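Local coordinates for protein flavin-dependent monooxygenase, oxygenase subunit HsaA (PDB 3AFF) that probably catalyses the ortho-hydroxylation of the secosteroid 3-HSA with reduced flavin and oxygen, a step in the breakdown of cholesterol by Mycobacterium tuberculosis, at residues L13-D17 with E70-L75; L20-R24 with R74-C79; R162-F166 with E384-P388; R319-R323 with G390-V394. All coordinates share one frame; numbering follows the deposited sequence.

Contact 1: residues L13-D17 with E70-L75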
loop_
_atom_site.group_PDB
_atom_site.type_symbol
_atom_site.label_atom_id
_atom_site.label_comp_id
_atom_site.label_asym_id
_atom_site.label_seq_id
_atom_site.Cartn_x
_atom_site.Cartn_y
_atom_site.Cartn_z
ATOM N N LEU A 13 -24.036 28.569 -32.834
ATOM C CA LEU A 13 -23.367 27.238 -32.695
ATOM C C LEU A 13 -23.752 26.296 -33.872
ATOM O O LEU A 13 -22.893 25.703 -34.559
ATOM C CB LEU A 13 -23.730 26.636 -31.315
ATOM C CG LEU A 13 -22.702 26.036 -30.345
ATOM C CD1 LEU A 13 -21.274 26.500 -30.596
ATOM C CD2 LEU A 13 -23.069 26.222 -28.883
ATOM N N ALA A 14 -25.070 26.214 -34.127
ATOM C CA ALA A 14 -25.643 25.499 -35.286
ATOM C C ALA A 14 -24.996 25.864 -36.623
ATOM O O ALA A 14 -24.643 24.984 -37.391
ATOM C CB ALA A 14 -27.168 25.754 -35.342
ATOM N N ALA A 15 -24.816 27.175 -36.857
ATOM C CA ALA A 15 -24.179 27.717 -38.049
ATOM C C ALA A 15 -22.666 27.471 -38.169
ATOM O O ALA A 15 -22.128 27.362 -39.263
ATOM C CB ALA A 15 -24.495 29.213 -38.155
ATOM N N ILE A 16 -21.977 27.425 -37.044
ATOM C CA ILE A 16 -20.569 26.986 -36.997
ATOM C C ILE A 16 -20.438 25.522 -37.474
ATOM O O ILE A 16 -19.550 25.176 -38.265
ATOM C CB ILE A 16 -19.978 27.231 -35.556
ATOM C CG1 ILE A 16 -19.615 28.729 -35.419
ATOM C CG2 ILE A 16 -18.760 26.376 -35.321
ATOM C CD1 ILE A 16 -19.584 29.261 -34.009
ATOM N N ASP A 17 -21.358 24.681 -37.032
ATOM C CA ASP A 17 -21.430 23.345 -37.558
ATOM C C ASP A 17 -21.471 23.295 -39.090
ATOM O O ASP A 17 -20.739 22.528 -39.711
ATOM C CB ASP A 17 -22.640 22.664 -36.969
ATOM C CG ASP A 17 -22.297 21.829 -35.765
ATOM O OD1 ASP A 17 -21.123 21.884 -35.266
ATOM O OD2 ASP A 17 -23.206 21.090 -35.319
ATOM N N GLU A 70 -17.295 25.678 -26.322
ATOM C CA GLU A 70 -17.761 24.597 -27.194
ATOM C C GLU A 70 -17.595 24.895 -28.677
ATOM O O GLU A 70 -17.114 24.073 -29.445
ATOM C CB GLU A 70 -19.260 24.260 -26.872
ATOM C CG GLU A 70 -19.941 23.381 -27.902
ATOM C CD GLU A 70 -19.339 21.961 -27.947
ATOM O OE1 GLU A 70 -19.496 21.277 -29.028
ATOM O OE2 GLU A 70 -18.672 21.577 -26.920
ATOM N N ALA A 71 -18.031 26.092 -29.079
ATOM C CA ALA A 71 -17.711 26.646 -30.380
ATOM C C ALA A 71 -16.245 26.557 -30.794
ATOM O O ALA A 71 -15.932 26.148 -31.943
ATOM C CB ALA A 71 -18.218 28.150 -30.422
ATOM N N THR A 72 -15.327 26.955 -29.910
ATOM C CA THR A 72 -13.900 26.843 -30.233
ATOM C C THR A 72 -13.402 25.396 -30.321
ATOM O O THR A 72 -12.467 25.089 -31.075
ATOM C CB THR A 72 -13.010 27.628 -29.208
ATOM O OG1 THR A 72 -12.984 26.948 -27.948
ATOM C CG2 THR A 72 -13.591 29.069 -29.001
ATOM N N ARG A 73 -13.964 24.531 -29.476
ATOM C CA ARG A 73 -13.649 23.076 -29.490
ATOM C C ARG A 73 -13.996 22.481 -30.864
ATOM O O ARG A 73 -13.161 21.808 -31.491
ATOM C CB ARG A 73 -14.419 22.344 -28.360
ATOM C CG ARG A 73 -13.929 20.844 -28.152
ATOM C CD ARG A 73 -14.942 19.951 -27.396
ATOM N NE ARG A 73 -16.249 19.897 -28.056
ATOM C CZ ARG A 73 -16.494 19.170 -29.154
ATOM N NH1 ARG A 73 -15.580 18.392 -29.674
ATOM N NH2 ARG A 73 -17.687 19.177 -29.719
ATOM N N ARG A 74 -15.206 22.761 -31.348
ATOM C CA ARG A 74 -15.634 22.345 -32.713
ATOM C C ARG A 74 -14.733 22.855 -33.808
ATOM O O ARG A 74 -14.246 22.069 -34.657
ATOM C CB ARG A 74 -17.072 22.797 -33.033
ATOM C CG ARG A 74 -18.068 22.393 -32.011
ATOM C CD ARG A 74 -19.547 22.722 -32.455
ATOM N NE ARG A 74 -20.469 22.363 -31.382
ATOM C CZ ARG A 74 -21.803 22.456 -31.441
ATOM N NH1 ARG A 74 -22.415 22.883 -32.536
ATOM N NH2 ARG A 74 -22.507 22.143 -30.372
ATOM N N LEU A 75 -14.469 24.158 -33.815
ATOM C CA LEU A 75 -13.524 24.704 -34.766
ATOM C C LEU A 75 -12.180 24.049 -34.736
ATOM O O LEU A 75 -11.579 23.812 -35.780
ATOM C CB LEU A 75 -13.340 26.233 -34.585
ATOM C CG LEU A 75 -14.604 27.050 -34.908
ATOM C CD1 LEU A 75 -14.593 28.553 -34.326
ATOM C CD2 LEU A 75 -14.902 26.991 -36.394
#
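Leu13 presses its CD1 methyl onto Ala71 CB at 3.5 Å, closer than carbons usually pack, and this is the tight spot between two almost parallel helices. The short axes lie 10.3 Å apart with their N-to-C directions only 2° from each other. Leu13 has an unusual, nearly eclipsed first torsion (chi1 -132°), which may mark strain or an uncertain side-chain position. Ile16 enters beside it: CD1 meets Ala71 CB, while CG2, anti to the backbone N, reaches Leu75 CD2 at 4.1 Å with the two side chains at about a right angle. Phe49 packs against Ile16, Ala71 and Leu75, extending this apolar seam in the N-terminal helical domain of the acyl-CoA dehydrogenase fold, where helix 9-33 lies on helix 65-76. Toward solvent the contact turns polar and looser. Arg74, extended from CG to NE, carries its guanidinium across Leu13, whose CG sits over one face, offset toward the rim. Asp17, exposed, makes a salt bridge from OD1 to Arg74 NH1 at 3.2 Å, with the two planes 29° apart and without hydrogen-bond geometry. The straighter grip comes from within the helix, where Arg74 NE meets Glu70 OE1 in the guanidinium plane at 2.8 Å, through the anti lone pair of OE1. Arg73 takes Glu70 side-on, its NH2 on OE1 and its NE on OE2.

Contact 2: residues L20-R24 with R74-C79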
loop_
_atom_site.group_PDB
_atom_site.type_symbol
_atom_site.label_atom_id
_atom_site.label_comp_id
_atom_site.label_asym_id
_atom_site.label_seq_id
_atom_site.Cartn_x
_atom_site.Cartn_y
_atom_site.Cartn_z
ATOM N N LEU A 20 -17.964 23.690 -40.625
ATOM C CA LEU A 20 -16.825 22.816 -40.349
ATOM C C LEU A 20 -16.237 22.113 -41.564
ATOM O O LEU A 20 -15.004 22.100 -41.735
ATOM C CB LEU A 20 -17.086 21.845 -39.175
ATOM C CG LEU A 20 -17.425 22.438 -37.794
ATOM C CD1 LEU A 20 -17.466 21.350 -36.769
ATOM C CD2 LEU A 20 -16.461 23.533 -37.335
ATOM N N PRO A 21 -17.095 21.543 -42.443
ATOM C CA PRO A 21 -16.530 20.921 -43.643
ATOM C C PRO A 21 -15.595 21.819 -44.475
ATOM O O PRO A 21 -14.529 21.345 -44.864
ATOM C CB PRO A 21 -17.778 20.502 -44.426
ATOM C CG PRO A 21 -18.782 20.233 -43.378
ATOM C CD PRO A 21 -18.559 21.372 -42.391
ATOM N N GLU A 22 -15.982 23.083 -44.723
ATOM C CA GLU A 22 -15.180 24.077 -45.461
ATOM C C GLU A 22 -13.881 24.434 -44.746
ATOM O O GLU A 22 -12.855 24.638 -45.385
ATOM C CB GLU A 22 -15.947 25.395 -45.630
ATOM C CG GLU A 22 -17.001 25.480 -46.781
ATOM C CD GLU A 22 -17.995 26.714 -46.648
ATOM O OE1 GLU A 22 -18.185 27.275 -45.519
ATOM O OE2 GLU A 22 -18.568 27.119 -47.706
ATOM N N ILE A 23 -13.948 24.571 -43.421
ATOM C CA ILE A 23 -12.761 24.877 -42.631
ATOM C C ILE A 23 -11.813 23.707 -42.683
ATOM O O ILE A 23 -10.637 23.905 -42.902
ATOM C CB ILE A 23 -13.083 25.398 -41.174
ATOM C CG1 ILE A 23 -13.774 26.778 -41.259
ATOM C CG2 ILE A 23 -11.785 25.536 -40.319
ATOM C CD1 ILE A 23 -14.696 27.066 -40.135
ATOM N N ARG A 24 -12.330 22.490 -42.524
ATOM C CA ARG A 24 -11.477 21.281 -42.602
ATOM C C ARG A 24 -10.693 21.196 -43.919
ATOM O O ARG A 24 -9.496 20.893 -43.916
ATOM C CB ARG A 24 -12.281 19.987 -42.339
ATOM C CG ARG A 24 -11.423 18.679 -42.161
ATOM C CD ARG A 24 -12.267 17.390 -42.238
ATOM N NE ARG A 24 -13.318 17.322 -41.202
ATOM C CZ ARG A 24 -14.642 17.254 -41.422
ATOM N NH1 ARG A 24 -15.489 17.236 -40.386
ATOM N NH2 ARG A 24 -15.146 17.202 -42.666
ATOM N N ARG A 74 -15.206 22.761 -31.348
ATOM C CA ARG A 74 -15.634 22.345 -32.713
ATOM C C ARG A 74 -14.733 22.855 -33.808
ATOM O O ARG A 74 -14.246 22.069 -34.657
ATOM C CB ARG A 74 -17.072 22.797 -33.033
ATOM C CG ARG A 74 -18.068 22.393 -32.011
ATOM C CD ARG A 74 -19.547 22.722 -32.455
ATOM N NE ARG A 74 -20.469 22.363 -31.382
ATOM C CZ ARG A 74 -21.803 22.456 -31.441
ATOM N NH1 ARG A 74 -22.415 22.883 -32.536
ATOM N NH2 ARG A 74 -22.507 22.143 -30.372
ATOM N N LEU A 75 -14.469 24.158 -33.815
ATOM C CA LEU A 75 -13.524 24.704 -34.766
ATOM C C LEU A 75 -12.180 24.049 -34.736
ATOM O O LEU A 75 -11.579 23.812 -35.780
ATOM C CB LEU A 75 -13.340 26.233 -34.585
ATOM C CG LEU A 75 -14.604 27.050 -34.908
ATOM C CD1 LEU A 75 -14.593 28.553 -34.326
ATOM C CD2 LEU A 75 -14.902 26.991 -36.394
ATOM N N ALA A 76 -11.643 23.837 -33.537
ATOM C CA ALA A 76 -10.293 23.296 -33.455
ATOM C C ALA A 76 -10.283 21.809 -33.824
ATOM O O ALA A 76 -9.223 21.278 -34.141
ATOM C CB ALA A 76 -9.677 23.510 -32.116
ATOM N N SER A 77 -11.437 21.157 -33.793
ATOM C CA SER A 77 -11.517 19.736 -34.132
ATOM C C SER A 77 -11.346 19.505 -35.634
ATOM O O SER A 77 -11.139 18.370 -36.065
ATOM C CB SER A 77 -12.836 19.138 -33.604
ATOM O OG SER A 77 -13.956 19.566 -34.390
ATOM N N VAL A 78 -11.423 20.587 -36.417
ATOM C CA VAL A 78 -11.194 20.557 -37.877
ATOM C C VAL A 78 -9.955 21.278 -38.363
ATOM O O VAL A 78 -9.425 20.939 -39.411
ATOM C CB VAL A 78 -12.458 21.017 -38.700
ATOM C CG1 VAL A 78 -13.632 20.162 -38.313
ATOM C CG2 VAL A 78 -12.818 22.443 -38.420
ATOM N N CYS A 79 -9.510 22.294 -37.618
ATOM C CA CYS A 79 -8.343 23.092 -37.983
ATOM C C CYS A 79 -7.901 23.743 -36.683
ATOM O O CYS A 79 -8.639 24.611 -36.119
ATOM C CB CYS A 79 -8.685 24.196 -39.004
ATOM S SG CYS A 79 -7.237 25.201 -39.482
#
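Arg24 and Val78 bring their backbones together, with CA atoms 4.8 Å apart, where helix 65-76 runs out and the chain turns toward helix 80-96. The contact belongs to the N-terminal helical domain of the acyl-CoA dehydrogenase fold, and it is an apolar helix-to-turn packing without a hydrogen bond across it. Val78 is central to the packing. Its CB rests on Arg24 CB at 3.8 Å, and its two methyls part: CG1 meets Leu20 CB, while CG2 meets Ile23 CG2. The Val78 and Ile23 side chains stand at about a right angle. Leu20 reaches the last turn of helix 65-76, its CD1 against Arg74 CB at 4.0 Å and its CD2 beside Leu75 CD2. That same Leu75 methyl takes Ile23 CD1 at 3.7 Å, so one methyl touches the ends of both side chains. Arg24 lies at the exposed border; its chain bends at chi3 (-60°), which folds the guanidinium back obliquely to Val78 CG1. The turn is held from within: Leu75 O accepts from both Val78 N and Cys79 N, and Ser77 OG bonds to Arg74 O. Cys79 then opens the next helix as its N-cap, with SG anti to the backbone N (chi1 -180°) and capping a backbone N just beyond. Ile23 CG2, which also touches Val78, comes to 3.6 Å from Cys79 CB.

Contact 3: residues R162-F166 with E384-P388; sequences RPVDF and EFGLP
Asp165, whose backbone lies against Gly386, has its OD1 gripped by two donors: the next backbone nitrogen, Phe166 N, at 2.8 Å, and Ser209 OG. The first meets the anti side of the carboxylate, 31° out of its plane. A water sits 2.9 Å from Gly386 O and may also reach Asp165 OD1 weakly. Backbones come very close here, with Asp165 CA 3.4 Å from Gly386 O in a CA-H...O contact, and Gly386 has backbone angles and a tight setting suited to a residue without a side chain. Asp165 N is buried with no partner in the model. The segment 162-166 belongs to the beta-sheet domain of the acyl-CoA dehydrogenase fold, and the loop 384-388 near the C-terminus packs along this strand. Phe166 CG is anti to the backbone N (chi1 -169°), which lays the ring alongside Leu387. There Leu387 CD2 makes a CH-pi contact over one face, 3.9 Å from the centroid, while Phe385 O lies at the edge. Pro163 CB touches Phe385 C at 3.7 Å. The Phe385 ring leads away from the strand and stacks on Phe385 of a neighbouring subunit.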
loop_
_atom_site.group_PDB
_atom_site.type_symbol
_atom_site.label_atom_id
_atom_site.label_comp_id
_atom_site.label_asym_id
_atom_site.label_seq_id
_atom_site.Cartn_x
_atom_site.Cartn_y
_atom_site.Cartn_z
ATOM N N ARG A 162 9.445 53.569 -10.781
ATOM C CA ARG A 162 9.201 52.181 -10.325
ATOM C C ARG A 162 7.799 51.651 -10.738
ATOM O O ARG A 162 6.873 52.435 -10.922
ATOM C CB ARG A 162 9.308 52.111 -8.800
ATOM C CG ARG A 162 8.098 52.779 -8.107
ATOM C CD ARG A 162 7.964 52.406 -6.655
ATOM N NE ARG A 162 7.745 50.974 -6.427
ATOM C CZ ARG A 162 7.691 50.430 -5.214
ATOM N NH1 ARG A 162 7.851 51.210 -4.154
ATOM N NH2 ARG A 162 7.501 49.120 -5.059
ATOM N N PRO A 163 7.626 50.296 -10.843
ATOM C CA PRO A 163 6.273 49.726 -11.060
ATOM C C PRO A 163 5.293 50.016 -9.953
ATOM O O PRO A 163 5.605 49.890 -8.775
ATOM C CB PRO A 163 6.523 48.210 -11.136
ATOM C CG PRO A 163 7.975 48.079 -11.562
ATOM C CD PRO A 163 8.674 49.242 -10.861
ATOM N N VAL A 164 4.095 50.439 -10.320
ATOM C CA VAL A 164 3.045 50.701 -9.326
ATOM C C VAL A 164 1.727 49.990 -9.717
ATOM O O VAL A 164 0.740 50.025 -8.953
ATOM C CB VAL A 164 2.749 52.259 -9.226
ATOM C CG1 VAL A 164 3.986 53.033 -8.772
ATOM C CG2 VAL A 164 2.215 52.734 -10.543
ATOM N N ASP A 165 1.672 49.390 -10.917
ATOM C CA ASP A 165 0.424 48.686 -11.361
ATOM C C ASP A 165 0.792 47.781 -12.537
ATOM O O ASP A 165 1.913 47.849 -13.044
ATOM C CB ASP A 165 -0.598 49.739 -11.823
ATOM C CG ASP A 165 -2.065 49.238 -11.747
ATOM O OD1 ASP A 165 -2.358 48.030 -11.611
ATOM O OD2 ASP A 165 -2.934 50.093 -11.827
ATOM N N PHE A 166 -0.151 46.957 -12.992
ATOM C CA PHE A 166 0.085 45.954 -14.046
ATOM C C PHE A 166 -1.280 45.675 -14.721
ATOM O O PHE A 166 -2.305 45.482 -14.024
ATOM C CB PHE A 166 0.656 44.641 -13.482
ATOM C CG PHE A 166 1.138 43.712 -14.545
ATOM C CD1 PHE A 166 2.514 43.626 -14.829
ATOM C CD2 PHE A 166 0.244 42.964 -15.305
ATOM C CE1 PHE A 166 2.953 42.789 -15.858
ATOM C CE2 PHE A 166 0.657 42.135 -16.352
ATOM C CZ PHE A 166 2.057 42.072 -16.622
ATOM N N GLU A 384 4.390 42.385 -6.274
ATOM C CA GLU A 384 5.587 42.364 -7.122
ATOM C C GLU A 384 5.252 42.874 -8.486
ATOM O O GLU A 384 4.286 42.448 -9.115
ATOM C CB GLU A 384 6.173 40.957 -7.250
ATOM C CG GLU A 384 6.962 40.572 -6.008
ATOM C CD GLU A 384 6.102 39.901 -4.924
ATOM O OE1 GLU A 384 4.844 39.963 -4.986
ATOM O OE2 GLU A 384 6.701 39.315 -3.991
ATOM N N PHE A 385 6.061 43.816 -8.960
ATOM C CA PHE A 385 5.850 44.416 -10.292
ATOM C C PHE A 385 4.511 45.101 -10.598
ATOM O O PHE A 385 4.140 45.226 -11.772
ATOM C CB PHE A 385 6.211 43.404 -11.385
ATOM C CG PHE A 385 7.488 42.681 -11.119
ATOM C CD1 PHE A 385 8.729 43.323 -11.294
ATOM C CD2 PHE A 385 7.463 41.318 -10.756
ATOM C CE1 PHE A 385 9.924 42.613 -11.037
ATOM C CE2 PHE A 385 8.584 40.625 -10.517
ATOM C CZ PHE A 385 9.851 41.243 -10.651
ATOM N N GLY A 386 3.794 45.550 -9.560
ATOM C CA GLY A 386 2.509 46.134 -9.720
ATOM C C GLY A 386 1.365 45.168 -9.769
ATOM O O GLY A 386 0.209 45.592 -9.858
ATOM N N LEU A 387 1.665 43.870 -9.686
ATOM C CA LEU A 387 0.670 42.811 -9.813
ATOM C C LEU A 387 -0.275 42.777 -8.589
ATOM O O LEU A 387 0.110 43.228 -7.483
ATOM C CB LEU A 387 1.393 41.463 -10.012
ATOM C CG LEU A 387 1.827 41.217 -11.462
ATOM C CD1 LEU A 387 3.002 40.200 -11.584
ATOM C CD2 LEU A 387 0.647 40.833 -12.362
ATOM N N PRO A 388 -1.502 42.223 -8.762
ATOM C CA PRO A 388 -2.395 42.053 -7.622
ATOM C C PRO A 388 -1.972 40.819 -6.823
ATOM O O PRO A 388 -1.139 40.078 -7.296
ATOM C CB PRO A 388 -3.766 41.793 -8.290
ATOM C CG PRO A 388 -3.435 41.260 -9.678
ATOM C CD PRO A 388 -2.051 41.633 -10.011
HETATM O O HOH W 1 -2.029 46.669 -8.423
#

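Contact 4: residues R319-R323 with G390-V394; sequences RARAR and GDTMV
Two arginines of one helix hold the end of the chain in this partly exposed, largely polar contact, in which helix 316-342 of the C-terminal acyl-CoA dehydrogenase-like helical domain receives the short, weakly bonded helix 390-393 and the last residue, Val394. Arg319 bends at chi3 (44°) to turn its guanidinium edge toward the terminal turn. Its NH2 donates to Val394 O at 3.2 Å, the oxygen lying close to the guanidinium plane, and NE adds a weak bond to the same oxygen. Arg319 NH2 also points at Asp391 O, but the modelled separation is implausibly short and the exact length is doubtful. At the NH1 edge of the group, a water accepts from Arg319 NH1 at 3.1 Å; in the given one of two Asp391 conformers it also donates to Asp391 OD1, so this relay is tentative. One turn on, Arg323 NH2 donates to Met393 O at 2.9 Å with an N-H...O angle of 162°, and the same nitrogen forms a salt bridge with Glu374. Between the two arginines Val394 wedges in: CG1, anti to the backbone N, rests 3.6 Å from Ala320 CA, and the same methyl lies 3.8 Å from Arg323 CG. Because Val394 ends the chain, its O is part of the terminal carboxylate, and the positive charge of Arg319, with that of Arg323 close by, would probably stabilise the negative charge there.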
loop_
_atom_site.group_PDB
_atom_site.type_symbol
_atom_site.label_atom_id
_atom_site.label_comp_id
_atom_site.label_asym_id
_atom_site.label_seq_id
_atom_site.Cartn_x
_atom_site.Cartn_y
_atom_site.Cartn_z
ATOM N N ARG A 319 -12.183 28.281 -8.271
ATOM C CA ARG A 319 -11.188 28.842 -9.204
ATOM C C ARG A 319 -9.886 28.034 -9.135
ATOM O O ARG A 319 -9.276 27.714 -10.168
ATOM C CB ARG A 319 -10.938 30.325 -8.871
ATOM C CG ARG A 319 -12.100 31.316 -9.236
ATOM C CD ARG A 319 -12.050 32.631 -8.366
ATOM N NE ARG A 319 -10.703 33.026 -8.340
ATOM C CZ ARG A 319 -10.004 33.526 -7.328
ATOM N NH1 ARG A 319 -10.526 33.935 -6.201
ATOM N NH2 ARG A 319 -8.733 33.685 -7.540
ATOM N N ALA A 320 -9.476 27.704 -7.921
ATOM C CA ALA A 320 -8.312 26.793 -7.714
ATOM C C ALA A 320 -8.381 25.412 -8.415
ATOM O O ALA A 320 -7.462 25.013 -9.128
ATOM C CB ALA A 320 -8.042 26.626 -6.225
ATOM N N ARG A 321 -9.482 24.686 -8.245
ATOM C CA ARG A 321 -9.750 23.470 -9.058
ATOM C C ARG A 321 -9.652 23.746 -10.563
ATOM O O ARG A 321 -9.143 22.934 -11.323
ATOM C CB ARG A 321 -11.175 22.970 -8.826
ATOM C CG ARG A 321 -11.405 22.158 -7.591
ATOM C CD ARG A 321 -12.643 21.162 -7.714
ATOM N NE ARG A 321 -13.958 21.697 -8.116
ATOM C CZ ARG A 321 -14.420 21.612 -9.369
ATOM N NH1 ARG A 321 -13.617 21.052 -10.276
ATOM N NH2 ARG A 321 -15.649 22.061 -9.736
ATOM N N ALA A 322 -10.221 24.866 -11.007
ATOM C CA ALA A 322 -10.299 25.151 -12.448
ATOM C C ALA A 322 -8.877 25.326 -13.000
ATOM O O ALA A 322 -8.585 24.856 -14.087
ATOM C CB ALA A 322 -11.221 26.422 -12.738
ATOM N N ARG A 323 -7.985 25.946 -12.217
ATOM C CA ARG A 323 -6.594 26.064 -12.590
ATOM C C ARG A 323 -5.812 24.776 -12.686
ATOM O O ARG A 323 -5.043 24.605 -13.610
ATOM C CB ARG A 323 -5.822 26.967 -11.630
ATOM C CG ARG A 323 -5.893 28.381 -12.050
ATOM C CD ARG A 323 -4.699 28.869 -12.860
ATOM N NE ARG A 323 -4.913 30.309 -13.034
ATOM C CZ ARG A 323 -4.542 30.994 -14.092
ATOM N NH1 ARG A 323 -3.937 30.354 -15.075
ATOM N NH2 ARG A 323 -4.778 32.317 -14.177
ATOM N N GLY A 390 -1.522 37.269 -5.689
ATOM C CA GLY A 390 -1.521 36.105 -6.554
ATOM C C GLY A 390 -2.748 35.218 -6.453
ATOM O O GLY A 390 -3.142 34.613 -7.492
ATOM N N ASP A 391 -3.356 35.120 -5.258
ATOM C CA ASP A 391 -4.578 34.300 -5.143
ATOM C C ASP A 391 -5.763 34.886 -5.950
ATOM O O ASP A 391 -6.668 34.140 -6.338
ATOM C CB ASP A 391 -4.950 33.984 -3.681
ATOM C CG ASP A 391 -5.220 35.220 -2.851
ATOM O OD1 ASP A 391 -5.732 36.219 -3.394
ATOM O OD2 ASP A 391 -4.929 35.194 -1.627
ATOM N N THR A 392 -5.749 36.204 -6.237
ATOM C CA THR A 392 -6.800 36.828 -7.076
ATOM C C THR A 392 -6.664 36.435 -8.552
ATOM O O THR A 392 -7.654 36.481 -9.323
ATOM C CB THR A 392 -6.851 38.373 -6.968
ATOM O OG1 THR A 392 -5.662 38.923 -7.544
ATOM C CG2 THR A 392 -6.970 38.884 -5.509
ATOM N N MET A 393 -5.463 36.012 -8.935
ATOM C CA MET A 393 -5.153 35.603 -10.301
ATOM C C MET A 393 -5.490 34.146 -10.630
ATOM O O MET A 393 -5.562 33.723 -11.805
ATOM C CB MET A 393 -3.646 35.904 -10.609
ATOM C CG MET A 393 -3.298 37.417 -10.677
ATOM S SD MET A 393 -4.014 38.234 -12.136
ATOM C CE MET A 393 -3.309 37.392 -13.556
ATOM N N VAL A 394 -5.673 33.342 -9.591
ATOM C CA VAL A 394 -5.861 31.911 -9.772
ATOM C C VAL A 394 -7.126 31.592 -10.594
ATOM O O VAL A 394 -8.119 32.317 -10.374
ATOM C CB VAL A 394 -5.920 31.202 -8.389
ATOM C CG1 VAL A 394 -6.380 29.773 -8.547
ATOM C CG2 VAL A 394 -4.541 31.266 -7.677
HETATM O O HOH W 2 -8.748 35.595 -4.275
#

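Contacts 1 and 2 are neighbours, their centres 8 Å apart: both pair helix 9-33 with helix 65-76 in the N-terminal helical domain, and Arg74 and Leu75 serve in each. Contacts 3 and 4 follow along the chain and interlock, since 162-166 and 319-323 both precede 384-388 and 390-394; their centres lie about 19 Å apart, and Pro388 CG touches Met393 SD at 3.9 Å. Contact 3 is on the opposite side of the chain's centre from contacts 1 and 2, about 38 and 41 Å away between centres. The C-terminal tail thus runs from the beta-sheet domain to the C-terminal helices, while contacts 1 and 2 join helices within the N-terminal domain.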